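Local coordinates for protein DR hemagglutinin structural subunit (Escherichia coli, PDB 1UT1) that is the structural subunit of a fimbrial adhesin that binds the Dr blood group antigen and mediates adherence of uropathogenic bacteria to the upper urinary tract, at residues A48-V53 with D88-N93; A66-A69 with N73-Q76; D98-T103 with G115-I120. The protein carries 3 engineered substitutions. All blocks are in the same frame, centred on the assembly; numbering follows the deposited sequence.

Contact 1 (A48-V53 with D88-N93). With EDO (1,2-ethanediol), chain I.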
loop_
_atom_site.group_PDB
_atom_site.type_symbol
_atom_site.label_atom_id
_atom_site.label_comp_id
_atom_site.label_asym_id
_atom_site.label_seq_id
_atom_site.Cartn_x
_atom_site.Cartn_y
_atom_site.Cartn_z
ATOM N N ALA A 48 -13.082 -1.265 -23.901
ATOM C CA ALA A 48 -12.380 -2.355 -23.238
ATOM C C ALA A 48 -12.553 -2.169 -21.740
ATOM O O ALA A 48 -12.447 -1.052 -21.228
ATOM C CB ALA A 48 -10.945 -2.366 -23.592
ATOM N N PRO A 49 -12.823 -3.255 -21.029
ATOM C CA PRO A 49 -13.074 -3.130 -19.594
ATOM C C PRO A 49 -11.780 -2.944 -18.834
ATOM O O PRO A 49 -10.785 -3.593 -19.107
ATOM C CB PRO A 49 -13.717 -4.480 -19.238
ATOM C CG PRO A 49 -13.084 -5.454 -20.248
ATOM C CD PRO A 49 -12.793 -4.671 -21.482
ATOM N N ILE A 50 -11.783 -1.976 -17.938
ATOM C CA ILE A 50 -10.643 -1.762 -17.036
ATOM C C ILE A 50 -10.879 -2.575 -15.774
ATOM O O ILE A 50 -10.013 -3.348 -15.372
ATOM C CB ILE A 50 -10.430 -0.286 -16.717
ATOM C CG1 ILE A 50 -10.126 0.503 -18.002
ATOM C CG2 ILE A 50 -9.241 -0.118 -15.726
ATOM C CD1 ILE A 50 -8.811 0.140 -18.642
ATOM N N GLY A 51 -12.095 -2.518 -15.231
ATOM C CA GLY A 51 -12.432 -3.390 -14.107
ATOM C C GLY A 51 -13.761 -2.975 -13.501
ATOM O O GLY A 51 -14.281 -1.919 -13.798
ATOM N N PRO A 52 -14.313 -3.829 -12.658
ATOM C CA PRO A 52 -15.531 -3.503 -11.948
ATOM C C PRO A 52 -15.192 -2.802 -10.622
ATOM O O PRO A 52 -14.147 -3.054 -10.013
ATOM C CB PRO A 52 -16.129 -4.900 -11.633
ATOM C CG PRO A 52 -14.868 -5.767 -11.394
ATOM C CD PRO A 52 -13.809 -5.196 -12.345
ATOM N N VAL A 53 -16.154 -2.047 -10.111
ATOM C CA VAL A 53 -16.049 -1.481 -8.747
ATOM C C VAL A 53 -17.369 -1.795 -8.059
ATOM O O VAL A 53 -18.430 -1.362 -8.532
ATOM C CB VAL A 53 -15.843 0.049 -8.791
ATOM C CG1 VAL A 53 -15.800 0.615 -7.385
ATOM C CG2 VAL A 53 -14.546 0.396 -9.542
ATOM N N ASP A 88 -0.277 11.553 -17.864
ATOM C CA ASP A 88 -0.956 10.864 -18.941
ATOM C C ASP A 88 -2.310 10.332 -18.520
ATOM O O ASP A 88 -2.457 9.743 -17.433
ATOM C CB ASP A 88 -0.070 9.747 -19.496
ATOM C CG ASP A 88 1.271 10.271 -19.981
ATOM O OD1 ASP A 88 1.270 11.117 -20.896
ATOM O OD2 ASP A 88 2.311 9.939 -19.361
ATOM N N LYS A 89 -3.304 10.636 -19.357
ATOM C CA LYS A 89 -4.684 10.261 -19.098
ATOM C C LYS A 89 -5.159 9.055 -19.927
ATOM O O LYS A 89 -4.856 8.929 -21.131
ATOM C CB LYS A 89 -5.605 11.448 -19.395
ATOM C CG LYS A 89 -5.287 12.699 -18.599
ATOM C CD LYS A 89 -6.127 13.863 -19.161
ATOM C CE LYS A 89 -5.833 15.163 -18.417
ATOM N NZ LYS A 89 -6.610 16.281 -19.021
ATOM N N LEU A 90 -5.990 8.225 -19.298
ATOM C CA LEU A 90 -6.682 7.147 -20.017
ATOM C C LEU A 90 -8.163 7.386 -19.757
ATOM O O LEU A 90 -8.641 7.178 -18.634
ATOM C CB LEU A 90 -6.257 5.792 -19.466
ATOM C CG LEU A 90 -6.911 4.538 -20.047
ATOM C CD1 LEU A 90 -6.646 4.468 -21.583
ATOM C CD2 LEU A 90 -6.287 3.288 -19.338
ATOM N N TYR A 91 -8.856 7.963 -20.747
ATOM C CA TYR A 91 -10.250 8.354 -20.566
ATOM C C TYR A 91 -11.122 7.131 -20.435
ATOM O O TYR A 91 -11.010 6.174 -21.219
ATOM C CB TYR A 91 -10.715 9.184 -21.741
ATOM C CG TYR A 91 -10.042 10.537 -21.751
ATOM C CD1 TYR A 91 -8.929 10.773 -22.541
ATOM C CD2 TYR A 91 -10.519 11.563 -20.949
ATOM C CE1 TYR A 91 -8.308 12.027 -22.557
ATOM C CE2 TYR A 91 -9.884 12.801 -20.928
ATOM C CZ TYR A 91 -8.772 13.014 -21.726
ATOM O OH TYR A 91 -8.200 14.283 -21.767
ATOM N N VAL A 92 -12.083 7.222 -19.529
ATOM C CA VAL A 92 -12.993 6.110 -19.313
ATOM C C VAL A 92 -14.449 6.554 -19.213
ATOM O O VAL A 92 -14.746 7.685 -18.792
ATOM C CB VAL A 92 -12.631 5.319 -18.003
ATOM C CG1 VAL A 92 -11.258 4.625 -18.144
ATOM C CG2 VAL A 92 -12.658 6.242 -16.726
ATOM N N ASN A 93 -15.343 5.581 -19.427
ATOM C CA ASN A 93 -16.757 5.718 -19.082
ATOM C C ASN A 93 -16.998 4.916 -17.824
ATOM O O ASN A 93 -16.331 3.914 -17.581
ATOM C CB ASN A 93 -17.638 5.154 -20.176
ATOM C CG ASN A 93 -17.740 6.077 -21.355
ATOM O OD1 ASN A 93 -17.938 7.293 -21.201
ATOM N ND2 ASN A 93 -17.531 5.527 -22.537
HETATM C C1 EDO I . 3.512 7.147 -18.225
HETATM O O1 EDO I . 3.291 8.388 -17.543
HETATM C C2 EDO I . 4.623 7.354 -19.282
HETATM O O2 EDO I . 5.688 8.152 -18.723
#

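Contact 2 (A66-A69 with N73-Q76)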
loop_
_atom_site.group_PDB
_atom_site.type_symbol
_atom_site.label_atom_id
_atom_site.label_comp_id
_atom_site.label_asym_id
_atom_site.label_seq_id
_atom_site.Cartn_x
_atom_site.Cartn_y
_atom_site.Cartn_z
ATOM N N ALA A 66 -23.417 8.479 -4.175
ATOM C CA ALA A 66 -22.472 9.155 -5.054
ATOM C C ALA A 66 -21.041 8.658 -4.914
ATOM O O ALA A 66 -20.615 8.213 -3.845
ATOM C CB ALA A 66 -22.532 10.633 -4.817
ATOM N N LEU A 67 -20.290 8.753 -6.006
ATOM C CA LEU A 67 -18.883 8.412 -5.992
ATOM C C LEU A 67 -18.134 9.647 -6.465
ATOM O O LEU A 67 -18.482 10.237 -7.505
ATOM C CB LEU A 67 -18.617 7.270 -6.984
ATOM C CG LEU A 67 -19.510 6.051 -6.808
ATOM C CD1 LEU A 67 -19.251 5.081 -8.005
ATOM C CD2 LEU A 67 -19.171 5.370 -5.484
ATOM N N LYS A 68 -17.116 10.039 -5.724
ATOM C CA LYS A 68 -16.334 11.192 -6.127
ATOM C C LYS A 68 -14.967 10.709 -6.583
ATOM O O LYS A 68 -14.264 10.021 -5.846
ATOM C CB LYS A 68 -16.166 12.182 -4.951
ATOM C CG LYS A 68 -15.224 13.355 -5.311
ATOM C CD LYS A 68 -15.767 14.647 -4.805
ATOM C CE LYS A 68 -14.937 15.844 -5.309
ATOM N NZ LYS A 68 -13.685 15.423 -5.995
ATOM N N ALA A 69 -14.565 11.141 -7.769
ATOM C CA ALA A 69 -13.241 10.840 -8.268
ATOM C C ALA A 69 -12.214 11.773 -7.594
ATOM O O ALA A 69 -12.500 12.941 -7.300
ATOM C CB ALA A 69 -13.208 11.024 -9.782
ATOM N N ASN A 73 -8.324 12.835 -11.324
ATOM C CA ASN A 73 -8.969 11.863 -12.233
ATOM C C ASN A 73 -10.133 12.443 -13.043
ATOM O O ASN A 73 -10.898 11.694 -13.658
ATOM C CB ASN A 73 -9.518 10.664 -11.440
ATOM C CG ASN A 73 -8.426 9.707 -10.996
ATOM O OD1 ASN A 73 -7.578 9.266 -11.795
ATOM N ND2 ASN A 73 -8.436 9.390 -9.742
ATOM N N PHE A 74 -10.342 13.749 -12.948
ATOM C CA PHE A 74 -11.420 14.364 -13.693
ATOM C C PHE A 74 -11.091 15.774 -14.156
ATOM O O PHE A 74 -10.387 16.536 -13.470
ATOM C CB PHE A 74 -12.744 14.343 -12.918
ATOM C CG PHE A 74 -12.771 15.260 -11.720
ATOM C CD1 PHE A 74 -13.368 16.509 -11.808
ATOM C CD2 PHE A 74 -12.329 14.827 -10.477
ATOM C CE1 PHE A 74 -13.410 17.360 -10.701
ATOM C CE2 PHE A 74 -12.400 15.657 -9.370
ATOM C CZ PHE A 74 -12.911 16.951 -9.501
ATOM N N GLU A 75 -11.698 16.128 -15.275
ATOM C CA GLU A 75 -11.644 17.473 -15.811
ATOM C C GLU A 75 -12.699 17.637 -16.893
ATOM O O GLU A 75 -12.823 16.793 -17.774
ATOM C CB GLU A 75 -10.281 17.733 -16.417
ATOM C CG GLU A 75 -9.566 18.910 -15.814
ATOM C CD GLU A 75 -8.203 19.107 -16.420
ATOM O OE1 GLU A 75 -7.270 19.514 -15.688
ATOM O OE2 GLU A 75 -8.047 18.761 -17.607
ATOM N N GLN A 76 -13.401 18.766 -16.872
ATOM C CA GLN A 76 -14.289 19.102 -17.975
ATOM C C GLN A 76 -15.286 17.979 -18.254
ATOM O O GLN A 76 -15.447 17.558 -19.391
ATOM C CB GLN A 76 -13.420 19.403 -19.225
ATOM C CG GLN A 76 -14.049 19.119 -20.593
ATOM C CD GLN A 76 -13.327 18.009 -21.361
ATOM O OE1 GLN A 76 -12.408 17.380 -20.836
ATOM N NE2 GLN A 76 -13.732 17.807 -22.606
#

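Contact 3 (D98-T103 with G115-I120)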
loop_
_atom_site.group_PDB
_atom_site.type_symbol
_atom_site.label_atom_id
_atom_site.label_comp_id
_atom_site.label_asym_id
_atom_site.label_seq_id
_atom_site.Cartn_x
_atom_site.Cartn_y
_atom_site.Cartn_z
ATOM N N ASP A 98 -26.733 -2.232 -13.849
ATOM C CA ASP A 98 -28.186 -2.399 -13.874
ATOM C C ASP A 98 -28.759 -1.262 -14.736
ATOM O O ASP A 98 -28.021 -0.580 -15.450
ATOM C CB ASP A 98 -28.772 -2.411 -12.446
ATOM C CG ASP A 98 -28.505 -1.101 -11.678
ATOM O OD1 ASP A 98 -28.952 -0.992 -10.509
ATOM O OD2 ASP A 98 -27.936 -0.154 -12.268
ATOM N N ASN A 99 -30.048 -1.030 -14.648
ATOM C CA ASN A 99 -30.687 -0.002 -15.491
ATOM C C ASN A 99 -30.659 1.399 -14.908
ATOM O O ASN A 99 -31.418 2.255 -15.360
ATOM C CB ASN A 99 -32.174 -0.334 -15.665
ATOM C CG ASN A 99 -32.448 -1.183 -16.853
ATOM O OD1 ASN A 99 -32.880 -0.675 -17.881
ATOM N ND2 ASN A 99 -32.470 -2.490 -16.637
ATOM N N SER A 100 -29.921 1.601 -13.822
ATOM C CA SER A 100 -30.066 2.825 -13.070
ATOM C C SER A 100 -29.455 4.055 -13.703
ATOM O O SER A 100 -28.500 3.965 -14.464
ATOM C CB SER A 100 -29.642 2.645 -11.618
ATOM O OG SER A 100 -28.265 2.349 -11.538
ATOM N N ALA A 101 -30.076 5.206 -13.443
ATOM C CA ALA A 101 -29.639 6.468 -14.044
ATOM C C ALA A 101 -28.809 7.284 -13.059
ATOM O O ALA A 101 -29.211 7.497 -11.916
ATOM C CB ALA A 101 -30.841 7.268 -14.493
ATOM N N TRP A 102 -27.689 7.790 -13.558
ATOM C CA TRP A 102 -26.742 8.576 -12.779
ATOM C C TRP A 102 -26.359 9.824 -13.563
ATOM O O TRP A 102 -26.518 9.885 -14.808
ATOM C CB TRP A 102 -25.455 7.759 -12.507
ATOM C CG TRP A 102 -25.666 6.519 -11.695
ATOM C CD1 TRP A 102 -26.459 5.472 -11.999
ATOM C CD2 TRP A 102 -25.075 6.236 -10.412
ATOM N NE1 TRP A 102 -26.433 4.540 -10.974
ATOM C CE2 TRP A 102 -25.591 4.991 -9.985
ATOM C CE3 TRP A 102 -24.216 6.949 -9.561
ATOM C CZ2 TRP A 102 -25.197 4.381 -8.783
ATOM C CZ3 TRP A 102 -23.835 6.366 -8.354
ATOM C CH2 TRP A 102 -24.334 5.081 -7.973
ATOM N N THR A 103 -25.813 10.802 -12.848
ATOM C CA THR A 103 -25.404 12.039 -13.450
ATOM C C THR A 103 -23.938 12.311 -13.107
ATOM O O THR A 103 -23.484 11.984 -12.021
ATOM C CB THR A 103 -26.279 13.189 -12.922
ATOM O OG1 THR A 103 -27.628 12.975 -13.356
ATOM C CG2 THR A 103 -25.787 14.557 -13.452
ATOM N N GLY A 115 -31.928 6.472 -2.175
ATOM C CA GLY A 115 -32.041 5.062 -1.864
ATOM C C GLY A 115 -30.678 4.434 -1.624
ATOM O O GLY A 115 -29.660 4.891 -2.159
ATOM N N SER A 116 -30.672 3.390 -0.808
ATOM C CA SER A 116 -29.443 2.683 -0.457
ATOM C C SER A 116 -29.072 1.693 -1.558
ATOM O O SER A 116 -29.242 0.496 -1.407
ATOM C CB SER A 116 -29.646 1.942 0.866
ATOM O OG SER A 116 -29.791 2.887 1.910
ATOM N N TRP A 117 -28.546 2.212 -2.660
ATOM C CA TRP A 117 -28.208 1.394 -3.813
ATOM C C TRP A 117 -27.019 0.472 -3.533
ATOM O O TRP A 117 -26.026 0.879 -2.895
ATOM C CB TRP A 117 -27.846 2.312 -4.984
ATOM C CG TRP A 117 -27.629 1.598 -6.252
ATOM C CD1 TRP A 117 -28.599 1.080 -7.080
ATOM C CD2 TRP A 117 -26.365 1.359 -6.909
ATOM N NE1 TRP A 117 -28.014 0.560 -8.213
ATOM C CE2 TRP A 117 -26.651 0.705 -8.131
ATOM C CE3 TRP A 117 -25.020 1.633 -6.578
ATOM C CZ2 TRP A 117 -25.649 0.331 -9.041
ATOM C CZ3 TRP A 117 -24.018 1.251 -7.487
ATOM C CH2 TRP A 117 -24.345 0.591 -8.699
ATOM N N GLY A 118 -27.071 -0.711 -4.141
ATOM C CA GLY A 118 -25.948 -1.624 -4.170
ATOM C C GLY A 118 -25.876 -2.090 -5.621
ATOM O O GLY A 118 -26.911 -2.251 -6.293
ATOM N N GLY A 119 -24.670 -2.302 -6.106
ATOM C CA GLY A 119 -24.502 -2.713 -7.486
ATOM C C GLY A 119 -23.032 -2.760 -7.907
ATOM O O GLY A 119 -22.115 -2.767 -7.090
ATOM N N ILE A 120 -22.841 -2.841 -9.200
ATOM C CA ILE A 120 -21.518 -2.972 -9.779
ATOM C C ILE A 120 -21.378 -1.826 -10.755
ATOM O O ILE A 120 -22.270 -1.588 -11.566
ATOM C CB ILE A 120 -21.430 -4.289 -10.583
ATOM C CG1 ILE A 120 -21.676 -5.501 -9.670
ATOM C CG2 ILE A 120 -20.067 -4.399 -11.290
ATOM C CD1 ILE A 120 -21.972 -6.796 -10.427
HETATM O O HOH W 1 -27.972 -2.970 -8.743
#

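Contact 1 (A48-V53 with D88-N93)
Away from the apolar core in which I50 meets L90 and V92, the shortest polar bond here is made by D88: its OD2 accepts a hydrogen bond from O1 of a 1,2-ethanediol molecule at 2.6 Å. The diol, probably from the crystallisation liquor, sits at D88, the first residue of its segment, away from the residues that touch. The contact itself is wholly apolar and buries a modest 84 Å² between the segments. In the conformer of I50 described here, one of two deposited, I50 and L90 reach toward each other tip to tip, with I50 CD1 4.1 Å from L90 CD2. Further back along the isoleucine, I50 CG1 lies 4.3 Å from V92 CG1, so one side chain meets two branched residues of strand 89-96. Its CG1 stands opposite its carbonyl carbon (chi1 -61°), which sends the longer branch across to L90 and V92; L90 answers with CG swung opposite its own backbone N (chi1 178°). The CA atoms of I50 and V92 are 8.5 Å apart, too far for direct backbone pairing. Strand 118-125 supplies the link, for it pairs antiparallel with both 49-58 and 89-96, and I123 packs against both I50 and V92. L22, from strand 16-25, touches I50 and L90 and extends the apolar cluster. I50 and G51 both sit opposite I123 in the pairing, and the helix-like psi of I50 (-45°) fits this local irregularity: a classic beta bulge, within a buried core characteristic of the immunoglobulin-like beta-sandwich of fimbrial subunits.

Contact 2 (A66-A69 with N73-Q76)
A69 and F74 form the first shell: the methyl CB of A69 packs against the phenyl ring at CD2, 4.0 Å away. The same methyl also meets N73 CB at 4.1 Å, so A69 touches two consecutive residues of the other segment. Beside these apolar contacts, A69 O approaches F74 CE2 to 3.4 Å, and K68 NZ lies 3.6 Å from that same CE2; both come at the ring obliquely. The phenyl group, given in one of two deposited conformers, therefore has the carbonyl and the amino group close to one ring carbon. The amine is held there by a bond within its own segment, K68 NZ to A69 O at 3.0 Å, with the nitrogen almost in line with the carbonyl (C=O...N angle 164°). The lysine chain bends at chi2 (138°) and again at chi4 (-9°), curling back to reach the next residue's oxygen. Further out, backbone bonds fix both sides: K68 to T142, A69 to G107 and N73 to F80. N73 also packs on L139 and T140. Strands 64-69 and 78-83 each pair antiparallel with 135-147, and the short strand 74-75 runs antiparallel to 78-83. The contact thus packs across the short connection that carries the chain from strand 64-69 into a beta-hairpin, 74-75 with 78-83, in an immunoglobulin-like beta-sandwich.

Contact 3 (D98-T103 with G115-I120)
The indole of W117 is covered on both faces: the edge of W102 presses on one, led by CZ2, while the backbone N of G119 lies over the other. This is a T-shaped (edge-to-face) tryptophan pair, with six-membered ring centroids 4.9 Å apart and planes at 76°, placed where a loop carrying an Asx turn meets the start of strand 118-125 in the beta-sandwich. At the edge of W117, NE1 donates to D98 OD1 at 2.9 Å; the bond is fairly straight (162°) and the oxygen lies near the indole plane. W117 CG points opposite its backbone N (chi1 -174°), which carries the indole across to D98 and W102. The second carboxylate oxygen, D98 OD2, is gripped twice by S100: OG donates at 2.6 Å on the syn side, and the backbone N at 3.1 Å from above the carboxylate plane, closing the Asx turn. W102 NE1 in turn donates to S100 OG at 2.9 Å, so a relay of bonds joins both indoles through S100 and D98. Outside, P96 packs on both tryptophans. A water donates to D98 OD1 and to the G118 carbonyl O, each at 2.8 Å.

Overall arrangement
Strand pairing places all three contacts in one beta framework. Contacts 1 and 2 have centres about 13 Å apart and are joined by a salt bridge, K89 NZ to E75 OE2 at 3.2 Å; contact 2 falls within the chain between the segments of contact 1. Contacts 1 and 3, about 19 Å apart between centres, meet where P52 CB packs on I120 CG2 at 4.0 Å, and strand 118-125 connects them. Contacts 2 and 3, with centres about 17 Å apart, do not touch: their nearest atoms are about 5 Å apart. V32 of a second subunit packs on both V53 and L67, beside contacts 1 and 2. Residues 48-53 fall in the predicted receptor-binding region.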